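Side-chain contacts in nitrite transporter NirC (PDB 4FC4), which passes nitrite in both directions, import and export, across the bacterial inner membrane as a pentameric channel of the formate/nitrite transporter family: residues I172-E175 with G176-F180; I183-C186 with L187-F190; T81-T84 with M85-T88; M241-G244 with Y245-T249; A158-N161 with W162-L166. One frame throughout, in Å; residues are numbered along the deposited sequence.

Contact 1 (I172-E175 with G176-F180); sequences IRTE and GTAKF
Between Glu175 and Ala178 the chain turns from the loop after helix 150-172 into helix 177-192: Ala178 N donates to Glu175 O over 3.1 Å, with an N-H...O angle of 149°, and Gly176 stands in the turn with a positive phi of 51°. Across the turn the CB of Thr174 packs against the CB of Ala178 at 3.7 Å, while the Thr174 hydroxyl bonds back to Met170 O. Lys179 reaches across from the new helix. Its CG stands beside the backbone N (chi1 -70°), and bends at the last two torsions fold the chain back over the loop, which sets NZ 3.0 Å from Thr174 O as a hydrogen-bond donor. The same ammonium bonds Ala171 O. Glu175 runs alongside Lys179 in the same direction, and their charges meet in a long salt bridge, OE2 3.8 Å from NZ. A water donates to Glu175 OE2 at 2.7 Å and accepts from Gly176 N at 2.9 Å, tying the carboxylate to the turn. Nearby, Arg173 NE bonds Ile74 O of a second subunit, so the loop also lies at a subunit interface. With Ala171 O from the last turn of helix 150-172, Thr174 O from the loop after it and a more distant carboxylate around it, the ammonium is probably kept charged and may offset the C-terminal end of that helix.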
loop_
_atom_site.group_PDB
_atom_site.type_symbol
_atom_site.label_atom_id
_atom_site.label_comp_id
_atom_site.label_asym_id
_atom_site.label_seq_id
_atom_site.Cartn_x
_atom_site.Cartn_y
_atom_site.Cartn_z
ATOM N N ILE B 172 -6.863 -12.282 14.020
ATOM C CA ILE B 172 -6.557 -12.660 15.401
ATOM C C ILE B 172 -5.091 -13.026 15.600
ATOM O O ILE B 172 -4.527 -12.744 16.665
ATOM C CB ILE B 172 -7.474 -13.759 15.926
ATOM C CG1 ILE B 172 -8.845 -13.173 16.211
ATOM C CG2 ILE B 172 -6.931 -14.355 17.221
ATOM C CD1 ILE B 172 -9.897 -14.231 16.449
ATOM N N ARG B 173 -4.473 -13.617 14.566
ATOM C CA ARG B 173 -3.092 -14.142 14.609
ATOM C C ARG B 173 -1.982 -13.135 14.258
ATOM O O ARG B 173 -0.791 -13.469 14.281
ATOM C CB ARG B 173 -3.031 -15.327 13.672
ATOM C CG ARG B 173 -3.882 -16.473 14.219
ATOM C CD ARG B 173 -4.101 -17.550 13.180
ATOM N NE ARG B 173 -2.846 -18.116 12.678
ATOM C CZ ARG B 173 -2.157 -19.068 13.300
ATOM N NH1 ARG B 173 -2.607 -19.534 14.438
ATOM N NH2 ARG B 173 -1.017 -19.546 12.782
ATOM N N THR B 174 -2.388 -11.925 13.914
ATOM C CA THR B 174 -1.467 -10.825 13.546
ATOM C C THR B 174 -1.755 -9.536 14.336
ATOM O O THR B 174 -2.764 -9.421 15.043
ATOM C CB THR B 174 -1.516 -10.519 12.007
ATOM O OG1 THR B 174 -2.872 -10.251 11.569
ATOM C CG2 THR B 174 -0.939 -11.731 11.215
ATOM N N GLU B 175 -0.879 -8.569 14.159
ATOM C CA GLU B 175 -0.915 -7.269 14.854
ATOM C C GLU B 175 -1.027 -6.079 13.875
ATOM O O GLU B 175 -0.685 -6.173 12.695
ATOM C CB GLU B 175 0.363 -7.154 15.698
ATOM C CG GLU B 175 0.219 -7.135 17.233
ATOM C CD GLU B 175 -0.997 -7.882 17.804
ATOM O OE1 GLU B 175 -0.808 -9.035 18.232
ATOM O OE2 GLU B 175 -2.123 -7.317 17.855
ATOM N N GLY B 176 -1.547 -4.962 14.355
ATOM C CA GLY B 176 -1.473 -3.699 13.656
ATOM C C GLY B 176 -1.935 -3.752 12.241
ATOM O O GLY B 176 -3.043 -4.219 11.991
ATOM N N THR B 177 -1.111 -3.270 11.302
ATOM C CA THR B 177 -1.572 -3.193 9.904
ATOM C C THR B 177 -1.894 -4.570 9.230
ATOM O O THR B 177 -2.647 -4.678 8.260
ATOM C CB THR B 177 -0.604 -2.316 9.073
ATOM O OG1 THR B 177 -0.796 -0.932 9.426
ATOM C CG2 THR B 177 -0.841 -2.452 7.586
ATOM N N ALA B 178 -1.321 -5.644 9.747
ATOM C CA ALA B 178 -1.393 -6.866 9.046
ATOM C C ALA B 178 -2.852 -7.310 9.160
ATOM O O ALA B 178 -3.361 -7.971 8.263
ATOM C CB ALA B 178 -0.418 -7.855 9.676
ATOM N N LYS B 179 -3.541 -6.903 10.223
ATOM C CA LYS B 179 -4.955 -7.223 10.317
ATOM C C LYS B 179 -5.693 -6.685 9.088
ATOM O O LYS B 179 -6.559 -7.381 8.550
ATOM C CB LYS B 179 -5.606 -6.638 11.583
ATOM C CG LYS B 179 -5.151 -7.303 12.848
ATOM C CD LYS B 179 -5.307 -6.349 14.013
ATOM C CE LYS B 179 -6.104 -6.953 15.161
ATOM N NZ LYS B 179 -5.290 -7.962 15.919
ATOM N N PHE B 180 -5.351 -5.454 8.674
ATOM C CA PHE B 180 -6.096 -4.732 7.649
ATOM C C PHE B 180 -5.872 -5.376 6.281
ATOM O O PHE B 180 -6.809 -5.544 5.516
ATOM C CB PHE B 180 -5.662 -3.292 7.583
ATOM C CG PHE B 180 -6.166 -2.394 8.713
ATOM C CD1 PHE B 180 -5.620 -2.469 10.011
ATOM C CD2 PHE B 180 -7.049 -1.361 8.428
ATOM C CE1 PHE B 180 -6.020 -1.612 11.032
ATOM C CE2 PHE B 180 -7.470 -0.507 9.435
ATOM C CZ PHE B 180 -6.960 -0.615 10.744
HETATM O O HOH W 1 -2.952 -4.928 16.878
#

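Contact 2 (I183-C186 with L187-F190); sequences IWWC and LLAF
Trp184 and Leu188, one turn apart on the transmembrane helix 177-192, lie side by side and point the same way, the i to i+4 packing of a regular alpha helix. Leu188 CD2 makes an off-centre CH-pi contact with the six-membered ring of Trp184, 4.2 Å from its centroid. The same methyl also meets Trp185, with 4.1 Å between Leu188 CD2 and Trp185 CZ3, and thus touches both indoles. The two indoles are themselves turned against each other: the rim of Trp184 is directed at a face of Trp185, its CZ3 standing 3.6 Å above the centre of that ring. Trp184 CG lies anti to the backbone N (chi1 176°), a rotation that swings the indole along the helix toward Leu188. Its NE1 bonds Ala63 O, which fixes the far side of the ring. Farther round the helix Ile183 CG2 and Leu187 CD2 approach to 4.3 Å, both side chains also packing on Leu69 of helix 67-75. Thr64 and Leu44 of a second subunit lie against Trp185 and Leu188, so this face takes part in the pentamer interface. The turn after the indoles is closed by Phe190 N, which donates to Cys186 O at 2.9 Å.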
loop_
_atom_site.group_PDB
_atom_site.type_symbol
_atom_site.label_atom_id
_atom_site.label_comp_id
_atom_site.label_asym_id
_atom_site.label_seq_id
_atom_site.Cartn_x
_atom_site.Cartn_y
_atom_site.Cartn_z
ATOM N N ILE B 183 -7.716 -8.841 6.050
ATOM C CA ILE B 183 -9.115 -8.510 5.775
ATOM C C ILE B 183 -9.295 -8.056 4.292
ATOM O O ILE B 183 -10.119 -8.585 3.562
ATOM C CB ILE B 183 -9.609 -7.411 6.757
ATOM C CG1 ILE B 183 -9.600 -7.924 8.227
ATOM C CG2 ILE B 183 -10.989 -6.931 6.304
ATOM C CD1 ILE B 183 -9.817 -6.810 9.293
ATOM N N TRP B 184 -8.460 -7.143 3.831
ATOM C CA TRP B 184 -8.521 -6.673 2.460
ATOM C C TRP B 184 -8.435 -7.829 1.442
ATOM O O TRP B 184 -9.232 -7.901 0.480
ATOM C CB TRP B 184 -7.403 -5.610 2.211
ATOM C CG TRP B 184 -7.401 -5.175 0.757
ATOM C CD1 TRP B 184 -8.313 -4.308 0.133
ATOM C CD2 TRP B 184 -6.527 -5.667 -0.336
ATOM N NE1 TRP B 184 -8.071 -4.230 -1.182
ATOM C CE2 TRP B 184 -6.967 -4.939 -1.545
ATOM C CE3 TRP B 184 -5.435 -6.549 -0.424
ATOM C CZ2 TRP B 184 -6.363 -5.139 -2.797
ATOM C CZ3 TRP B 184 -4.800 -6.706 -1.696
ATOM C CH2 TRP B 184 -5.273 -6.042 -2.853
ATOM N N TRP B 185 -7.499 -8.761 1.653
ATOM C CA TRP B 185 -7.257 -9.846 0.721
ATOM C C TRP B 185 -8.467 -10.688 0.631
ATOM O O TRP B 185 -8.874 -11.081 -0.474
ATOM C CB TRP B 185 -6.109 -10.742 1.142
ATOM C CG TRP B 185 -4.771 -10.342 0.651
ATOM C CD1 TRP B 185 -3.656 -9.958 1.413
ATOM C CD2 TRP B 185 -4.327 -10.281 -0.734
ATOM N NE1 TRP B 185 -2.578 -9.682 0.629
ATOM C CE2 TRP B 185 -2.907 -9.852 -0.689
ATOM C CE3 TRP B 185 -4.942 -10.500 -1.977
ATOM C CZ2 TRP B 185 -2.160 -9.629 -1.870
ATOM C CZ3 TRP B 185 -4.182 -10.311 -3.151
ATOM C CH2 TRP B 185 -2.816 -9.882 -3.102
ATOM N N CYS B 186 -9.078 -10.975 1.774
ATOM C CA CYS B 186 -10.163 -11.974 1.771
ATOM C C CYS B 186 -11.431 -11.430 1.173
ATOM O O CYS B 186 -12.171 -12.155 0.526
ATOM C CB CYS B 186 -10.458 -12.454 3.190
ATOM S SG CYS B 186 -9.139 -13.486 3.776
ATOM N N LEU B 187 -11.700 -10.153 1.445
ATOM C CA LEU B 187 -12.846 -9.495 0.835
ATOM C C LEU B 187 -12.634 -9.232 -0.687
ATOM O O LEU B 187 -13.563 -9.438 -1.441
ATOM C CB LEU B 187 -13.219 -8.242 1.640
ATOM C CG LEU B 187 -14.094 -8.559 2.863
ATOM C CD1 LEU B 187 -13.487 -9.659 3.757
ATOM C CD2 LEU B 187 -14.348 -7.256 3.631
ATOM N N LEU B 188 -11.435 -8.823 -1.150
ATOM C CA LEU B 188 -11.132 -8.936 -2.617
ATOM C C LEU B 188 -11.608 -10.290 -3.191
ATOM O O LEU B 188 -12.326 -10.370 -4.205
ATOM C CB LEU B 188 -9.645 -8.749 -2.886
ATOM C CG LEU B 188 -9.119 -8.916 -4.320
ATOM C CD1 LEU B 188 -9.854 -8.024 -5.324
ATOM C CD2 LEU B 188 -7.655 -8.555 -4.353
ATOM N N ALA B 189 -11.222 -11.358 -2.497
ATOM C CA ALA B 189 -11.363 -12.692 -3.009
ATOM C C ALA B 189 -12.861 -13.102 -2.999
ATOM O O ALA B 189 -13.325 -13.646 -4.000
ATOM C CB ALA B 189 -10.527 -13.697 -2.190
ATOM N N PHE B 190 -13.600 -12.876 -1.922
ATOM C CA PHE B 190 -14.974 -13.378 -1.938
ATOM C C PHE B 190 -15.869 -12.590 -2.883
ATOM O O PHE B 190 -16.657 -13.179 -3.626
ATOM C CB PHE B 190 -15.539 -13.603 -0.534
ATOM C CG PHE B 190 -16.568 -12.591 -0.100
ATOM C CD1 PHE B 190 -17.852 -12.528 -0.712
ATOM C CD2 PHE B 190 -16.299 -11.733 0.978
ATOM C CE1 PHE B 190 -18.777 -11.569 -0.305
ATOM C CE2 PHE B 190 -17.247 -10.823 1.389
ATOM C CZ PHE B 190 -18.473 -10.723 0.747
#

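Contact 3 (T81-T84 with M85-T88); sequences TGHT and MFLT
Thr88 OG1 gives its proton to Thr84 O, one turn back on helix 80-93, across a short 2.7 Å. The hydroxyl stands beside its own backbone N, anti to the carbonyl carbon (chi1 -75°), which turns it down the helix with the donor almost in line with the C=O bond. A similar bond precedes it: Thr84 OG1 donates to Thr81 O at 2.8 Å, tilted 32° from the carbonyl plane. That oxygen is gripped twice, because Asn161 ND2 of helix 150-172 also donates to it, so a buried acceptor is well satisfied. On another side the Phe86 ring leans back toward Gly82, CD2 coming within 3.2 Å of Gly82 O, the oxygen that also accepts from Phe86 N at 3.0 Å. The CE methyl of Met85 sits 4.3 Å above one face of the Phe86 ring, displaced toward the rim. His83 CB and Leu87 CD1 meet at 4.2 Å. The imidazole of His83 is held at both nitrogens, ND1 with Thr108 OG1 and NE2 with Glu78 OE1, which fixes its rotation. Thr81 OG1 bonds His197 NE2; in channels of this family a histidine lies midway along the pore. Side-chain hydroxyls bonded to carbonyls of the preceding turn are a common feature of transmembrane helices, and this helix follows the break after helix 67-75 characteristic of the formate/nitrite transporter fold.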
loop_
_atom_site.group_PDB
_atom_site.type_symbol
_atom_site.label_atom_id
_atom_site.label_comp_id
_atom_site.label_asym_id
_atom_site.label_seq_id
_atom_site.Cartn_x
_atom_site.Cartn_y
_atom_site.Cartn_z
ATOM N N THR B 81 -21.744 -13.931 10.909
ATOM C CA THR B 81 -20.953 -14.915 10.150
ATOM C C THR B 81 -19.703 -15.303 10.909
ATOM O O THR B 81 -19.233 -16.416 10.797
ATOM C CB THR B 81 -20.622 -14.448 8.712
ATOM O OG1 THR B 81 -20.031 -13.149 8.776
ATOM C CG2 THR B 81 -21.927 -14.379 7.865
ATOM N N GLY B 82 -19.188 -14.391 11.728
ATOM C CA GLY B 82 -17.995 -14.660 12.553
ATOM C C GLY B 82 -18.418 -15.461 13.781
ATOM O O GLY B 82 -17.687 -16.351 14.229
ATOM N N HIS B 83 -19.603 -15.151 14.308
ATOM C CA HIS B 83 -20.171 -15.927 15.388
ATOM C C HIS B 83 -20.242 -17.403 15.064
ATOM O O HIS B 83 -20.030 -18.255 15.971
ATOM C CB HIS B 83 -21.526 -15.353 15.844
ATOM C CG HIS B 83 -21.414 -14.101 16.687
ATOM N ND1 HIS B 83 -22.412 -13.671 17.468
ATOM C CD2 HIS B 83 -20.363 -13.175 16.840
ATOM C CE1 HIS B 83 -22.046 -12.545 18.131
ATOM N NE2 HIS B 83 -20.782 -12.233 17.749
ATOM N N THR B 84 -20.502 -17.749 13.788
ATOM C CA THR B 84 -20.591 -19.190 13.449
ATOM C C THR B 84 -19.305 -19.953 13.834
ATOM O O THR B 84 -19.402 -21.092 14.404
ATOM C CB THR B 84 -20.936 -19.498 11.977
ATOM O OG1 THR B 84 -19.869 -19.076 11.153
ATOM C CG2 THR B 84 -22.230 -18.870 11.538
ATOM N N MET B 85 -18.135 -19.338 13.514
ATOM C CA MET B 85 -16.807 -19.851 13.942
ATOM C C MET B 85 -16.539 -19.745 15.443
ATOM O O MET B 85 -16.156 -20.745 16.060
ATOM C CB MET B 85 -15.654 -19.193 13.190
ATOM C CG MET B 85 -14.250 -19.702 13.531
ATOM S SD MET B 85 -13.030 -18.812 12.489
ATOM C CE MET B 85 -12.920 -17.223 13.302
ATOM N N PHE B 86 -16.768 -18.569 16.031
ATOM C CA PHE B 86 -16.351 -18.304 17.407
ATOM C C PHE B 86 -17.064 -19.272 18.346
ATOM O O PHE B 86 -16.448 -19.951 19.231
ATOM C CB PHE B 86 -16.665 -16.836 17.824
ATOM C CG PHE B 86 -15.738 -15.784 17.225
ATOM C CD1 PHE B 86 -14.345 -15.846 17.394
ATOM C CD2 PHE B 86 -16.266 -14.693 16.505
ATOM C CE1 PHE B 86 -13.502 -14.851 16.851
ATOM C CE2 PHE B 86 -15.433 -13.705 15.957
ATOM C CZ PHE B 86 -14.055 -13.788 16.118
ATOM N N LEU B 87 -18.384 -19.318 18.154
ATOM C CA LEU B 87 -19.244 -20.118 18.993
ATOM C C LEU B 87 -18.949 -21.602 18.851
ATOM O O LEU B 87 -19.045 -22.338 19.818
ATOM C CB LEU B 87 -20.704 -19.786 18.735
ATOM C CG LEU B 87 -21.069 -18.310 18.948
ATOM C CD1 LEU B 87 -22.565 -18.137 18.792
ATOM C CD2 LEU B 87 -20.675 -17.820 20.335
ATOM N N THR B 88 -18.527 -22.027 17.667
ATOM C CA THR B 88 -18.219 -23.432 17.431
ATOM C C THR B 88 -17.031 -23.823 18.315
ATOM O O THR B 88 -17.118 -24.805 19.111
ATOM C CB THR B 88 -17.915 -23.689 15.931
ATOM O OG1 THR B 88 -19.155 -23.655 15.203
ATOM C CG2 THR B 88 -17.223 -25.036 15.721
#

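Contact 4 (M241-G244 with Y245-T249); sequences MGLG and YWYAT
Met241 O accepts from Tyr245 N at 2.9 Å, Gly242 O from Trp246 N and Leu243 O from Tyr247 N: the transmembrane helix 219-248 has a wider pi-type turn at 241-243, and from these residues regular i to i+4 bonds lead into its last turns. Met241 and Tyr245 form a Met-aromatic contact. The sulfur lies at the edge of the ring, 84° off its normal and 5.1 Å from its centroid, while the CE methyl meets Tyr245 CE2 at 3.8 Å. With chi1, chi2 and chi3 all near -70°, the methionine chain bends at its last two torsions and brings SD and CE alongside the ring of Tyr245, one turn on. Tyr245 is held at its far end as well: its hydroxyl bonds Gly76 O and Tyr37 OH of a second subunit, and its ring stacks on Trp169 and meets Phe2 edge-to-face. This phenol therefore joins the end of the last helix to a neighbour of the pentamer. On a different side Leu243 and Tyr247 run side by side, pointing the same way, with Leu243 CG 4.0 Å from Tyr247 CE2. Trp246 crosses above Tyr247, its CD1 3.8 Å over the centre of that ring, while the edge of the indole has Tyr247 CE1 in its plane. Both rings also pack on Lys92 of helix 80-93. Tyr247 CD2 comes within 3.2 Å of Leu243 O.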
loop_
_atom_site.group_PDB
_atom_site.type_symbol
_atom_site.label_atom_id
_atom_site.label_comp_id
_atom_site.label_asym_id
_atom_site.label_seq_id
_atom_site.Cartn_x
_atom_site.Cartn_y
_atom_site.Cartn_z
ATOM N N MET B 241 -13.822 -23.988 9.281
ATOM C CA MET B 241 -12.950 -23.191 10.125
ATOM C C MET B 241 -12.975 -23.681 11.562
ATOM O O MET B 241 -11.946 -24.124 12.079
ATOM C CB MET B 241 -13.197 -21.672 9.993
ATOM C CG MET B 241 -12.791 -21.090 8.640
ATOM S SD MET B 241 -11.021 -21.044 8.353
ATOM C CE MET B 241 -10.540 -19.793 9.560
ATOM N N GLY B 242 -14.135 -23.654 12.196
ATOM C CA GLY B 242 -14.241 -24.116 13.586
ATOM C C GLY B 242 -13.733 -25.531 13.767
ATOM O O GLY B 242 -12.756 -25.802 14.520
ATOM N N LEU B 243 -14.383 -26.456 13.077
ATOM C CA LEU B 243 -14.051 -27.847 13.276
ATOM C C LEU B 243 -12.745 -28.161 12.574
ATOM O O LEU B 243 -11.943 -28.904 13.098
ATOM C CB LEU B 243 -15.186 -28.739 12.803
ATOM C CG LEU B 243 -16.019 -29.443 13.858
ATOM C CD1 LEU B 243 -16.364 -28.530 15.019
ATOM C CD2 LEU B 243 -17.265 -30.076 13.233
ATOM N N GLY B 244 -12.519 -27.554 11.407
ATOM C CA GLY B 244 -11.216 -27.660 10.717
ATOM C C GLY B 244 -10.015 -27.411 11.618
ATOM O O GLY B 244 -9.150 -28.273 11.785
ATOM N N TYR B 245 -9.979 -26.238 12.236
ATOM C CA TYR B 245 -8.810 -25.888 13.054
ATOM C C TYR B 245 -8.742 -26.628 14.384
ATOM O O TYR B 245 -7.651 -26.974 14.862
ATOM C CB TYR B 245 -8.632 -24.388 13.196
ATOM C CG TYR B 245 -7.900 -23.794 11.989
ATOM C CD1 TYR B 245 -6.540 -24.028 11.819
ATOM C CD2 TYR B 245 -8.553 -22.970 11.062
ATOM C CE1 TYR B 245 -5.822 -23.493 10.757
ATOM C CE2 TYR B 245 -7.828 -22.398 9.980
ATOM C CZ TYR B 245 -6.466 -22.698 9.836
ATOM O OH TYR B 245 -5.701 -22.232 8.819
ATOM N N TRP B 246 -9.912 -26.934 14.935
ATOM C CA TRP B 246 -9.996 -27.833 16.081
ATOM C C TRP B 246 -9.297 -29.153 15.833
ATOM O O TRP B 246 -8.448 -29.536 16.606
ATOM C CB TRP B 246 -11.433 -28.049 16.538
ATOM C CG TRP B 246 -11.476 -28.869 17.803
ATOM C CD1 TRP B 246 -11.707 -30.248 17.923
ATOM C CD2 TRP B 246 -11.239 -28.394 19.181
ATOM N NE1 TRP B 246 -11.645 -30.628 19.229
ATOM C CE2 TRP B 246 -11.358 -29.568 20.040
ATOM C CE3 TRP B 246 -10.951 -27.157 19.761
ATOM C CZ2 TRP B 246 -11.210 -29.485 21.429
ATOM C CZ3 TRP B 246 -10.785 -27.085 21.163
ATOM C CH2 TRP B 246 -10.925 -28.230 21.980
ATOM N N TYR B 247 -9.584 -29.839 14.729
ATOM C CA TYR B 247 -8.894 -31.129 14.475
ATOM C C TYR B 247 -7.474 -31.019 13.904
ATOM O O TYR B 247 -6.837 -32.033 13.712
ATOM C CB TYR B 247 -9.755 -32.054 13.627
ATOM C CG TYR B 247 -10.976 -32.470 14.381
ATOM C CD1 TYR B 247 -10.888 -33.420 15.426
ATOM C CD2 TYR B 247 -12.222 -31.893 14.099
ATOM C CE1 TYR B 247 -12.004 -33.804 16.157
ATOM C CE2 TYR B 247 -13.353 -32.284 14.819
ATOM C CZ TYR B 247 -13.229 -33.234 15.840
ATOM O OH TYR B 247 -14.336 -33.582 16.558
ATOM N N ALA B 248 -7.004 -29.794 13.648
ATOM C CA ALA B 248 -5.658 -29.518 13.100
ATOM C C ALA B 248 -4.577 -29.309 14.180
ATOM O O ALA B 248 -3.371 -29.348 13.887
ATOM C CB ALA B 248 -5.691 -28.309 12.134
ATOM N N THR B 249 -5.016 -29.051 15.408
ATOM C CA THR B 249 -4.108 -28.809 16.525
ATOM C C THR B 249 -3.500 -30.137 17.016
ATOM O O THR B 249 -4.244 -31.084 17.324
ATOM C CB THR B 249 -4.811 -28.067 17.695
ATOM O OG1 THR B 249 -5.644 -28.983 18.410
ATOM C CG2 THR B 249 -5.676 -26.948 17.179
#

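Contact 5 (A158-N161 with W162-L166); sequences ALCN and WLVCL
The carboxamide of Asn161 has the thiol of Cys165 above its plane, one turn ahead on helix 150-172: SG stands at similar distances from the amide atoms, 3.7 Å from ND2 and 3.8 Å from OD1. At the oxygen end of the amide Val164 crosses, its CB 3.8 Å from Asn161 OD1. CG lies anti to the backbone N in Asn161 (chi1 -151°), which brings the amide along the helix to these two neighbours. Its NH2 is used twice, with Asn233 O of helix 219-248 and with a carbonyl of helix 80-93, so the amide is fixed in rotation between three helices. The other flat group, the Trp162 indole, extends clear of residues 158-161; Trp162 CB touches Leu159 O at 3.5 Å, and the ring meets Phe240 at about 50° between planes. Cys160 SG and Val164 CG2 pack at 3.8 Å on the side where Phe190 of helix 177-192 lies. The backbone beneath is helical, Val164 N bonding Cys160 O at 2.9 Å and Cys165 N bonding Asn161 O at 2.8 Å. Leu40 of a second subunit packs on Leu159 and Leu163. Every residue here is buried, consistent with a central transmembrane helix of the aquaporin-like formate/nitrite transporter fold, with a polar amide joining helices inside the bundle and apolar side chains reaching the subunit interface.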
loop_
_atom_site.group_PDB
_atom_site.type_symbol
_atom_site.label_atom_id
_atom_site.label_comp_id
_atom_site.label_asym_id
_atom_site.label_seq_id
_atom_site.Cartn_x
_atom_site.Cartn_y
_atom_site.Cartn_z
ATOM N N ALA B 158 -21.079 -20.904 1.385
ATOM C CA ALA B 158 -20.033 -21.655 2.077
ATOM C C ALA B 158 -18.672 -21.081 1.664
ATOM O O ALA B 158 -17.854 -20.773 2.531
ATOM C CB ALA B 158 -20.144 -23.160 1.821
ATOM N N LEU B 159 -18.454 -20.846 0.369
ATOM C CA LEU B 159 -17.152 -20.337 -0.065
ATOM C C LEU B 159 -16.846 -18.892 0.481
ATOM O O LEU B 159 -15.721 -18.563 0.866
ATOM C CB LEU B 159 -17.071 -20.390 -1.571
ATOM C CG LEU B 159 -16.771 -21.750 -2.197
ATOM C CD1 LEU B 159 -17.221 -21.714 -3.647
ATOM C CD2 LEU B 159 -15.309 -22.181 -2.108
ATOM N N CYS B 160 -17.866 -18.048 0.519
ATOM C CA CYS B 160 -17.730 -16.746 1.089
ATOM C C CYS B 160 -17.195 -16.775 2.551
ATOM O O CYS B 160 -16.181 -16.142 2.848
ATOM C CB CYS B 160 -19.078 -16.007 1.030
ATOM S SG CYS B 160 -18.994 -14.499 2.016
ATOM N N ASN B 161 -17.867 -17.515 3.430
ATOM C CA ASN B 161 -17.600 -17.435 4.849
ATOM C C ASN B 161 -16.326 -18.123 5.263
ATOM O O ASN B 161 -15.734 -17.818 6.304
ATOM C CB ASN B 161 -18.779 -17.941 5.704
ATOM C CG ASN B 161 -18.822 -17.243 7.056
ATOM O OD1 ASN B 161 -18.410 -16.120 7.112
ATOM N ND2 ASN B 161 -19.294 -17.918 8.155
ATOM N N TRP B 162 -15.912 -19.070 4.453
ATOM C CA TRP B 162 -14.552 -19.571 4.529
ATOM C C TRP B 162 -13.645 -18.381 4.513
ATOM O O TRP B 162 -12.824 -18.218 5.424
ATOM C CB TRP B 162 -14.247 -20.488 3.338
ATOM C CG TRP B 162 -13.250 -21.566 3.721
ATOM C CD1 TRP B 162 -12.474 -21.619 4.876
ATOM C CD2 TRP B 162 -12.875 -22.751 2.961
ATOM N NE1 TRP B 162 -11.684 -22.722 4.894
ATOM C CE2 TRP B 162 -11.864 -23.448 3.766
ATOM C CE3 TRP B 162 -13.289 -23.314 1.759
ATOM C CZ2 TRP B 162 -11.301 -24.689 3.359
ATOM C CZ3 TRP B 162 -12.703 -24.541 1.340
ATOM C CH2 TRP B 162 -11.730 -25.199 2.121
ATOM N N LEU B 163 -13.811 -17.520 3.498
ATOM C CA LEU B 163 -12.879 -16.449 3.262
ATOM C C LEU B 163 -13.022 -15.377 4.363
ATOM O O LEU B 163 -12.035 -14.888 4.885
ATOM C CB LEU B 163 -13.030 -15.844 1.836
ATOM C CG LEU B 163 -12.207 -16.622 0.814
ATOM C CD1 LEU B 163 -12.609 -16.344 -0.645
ATOM C CD2 LEU B 163 -10.706 -16.362 1.048
ATOM N N VAL B 164 -14.252 -15.021 4.715
ATOM C CA VAL B 164 -14.470 -14.005 5.743
ATOM C C VAL B 164 -13.985 -14.491 7.150
ATOM O O VAL B 164 -13.274 -13.734 7.852
ATOM C CB VAL B 164 -15.942 -13.528 5.755
ATOM C CG1 VAL B 164 -16.147 -12.456 6.837
ATOM C CG2 VAL B 164 -16.315 -13.061 4.366
ATOM N N CYS B 165 -14.361 -15.722 7.546
ATOM C CA CYS B 165 -13.727 -16.350 8.712
ATOM C C CYS B 165 -12.210 -16.487 8.608
ATOM O O CYS B 165 -11.519 -16.386 9.618
ATOM C CB CYS B 165 -14.343 -17.689 9.024
ATOM S SG CYS B 165 -15.978 -17.442 9.742
ATOM N N LEU B 166 -11.675 -16.721 7.409
ATOM C CA LEU B 166 -10.234 -16.737 7.260
ATOM C C LEU B 166 -9.631 -15.357 7.600
ATOM O O LEU B 166 -8.571 -15.280 8.230
ATOM C CB LEU B 166 -9.811 -17.225 5.867
ATOM C CG LEU B 166 -9.767 -18.771 5.839
ATOM C CD1 LEU B 166 -9.948 -19.332 4.419
ATOM C CD2 LEU B 166 -8.512 -19.322 6.512
#

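In the fold
Contact 5, nearest the centre of the chain, touches contacts 2, 3 and 4 but not contact 1. Its centre is about 10 Å from that of contact 2, where Phe190 CD1 meets Cys160 SG at 3.6 Å, and about 11 Å from that of contact 3. Contacts 3 and 4, with centres about 13 Å apart, touch through Thr88 CG2 and Leu243 CD1 at 3.7 Å. Contact 1 lies at the turn that leads from the helix of contact 5 to that of contact 2; Ile172 CD1 touches Phe86 CE1 of contact 3 at 3.7 Å. His197, probably the pore histidine of this family, borders contacts 3 and 5. All but contact 3 also touch a second subunit.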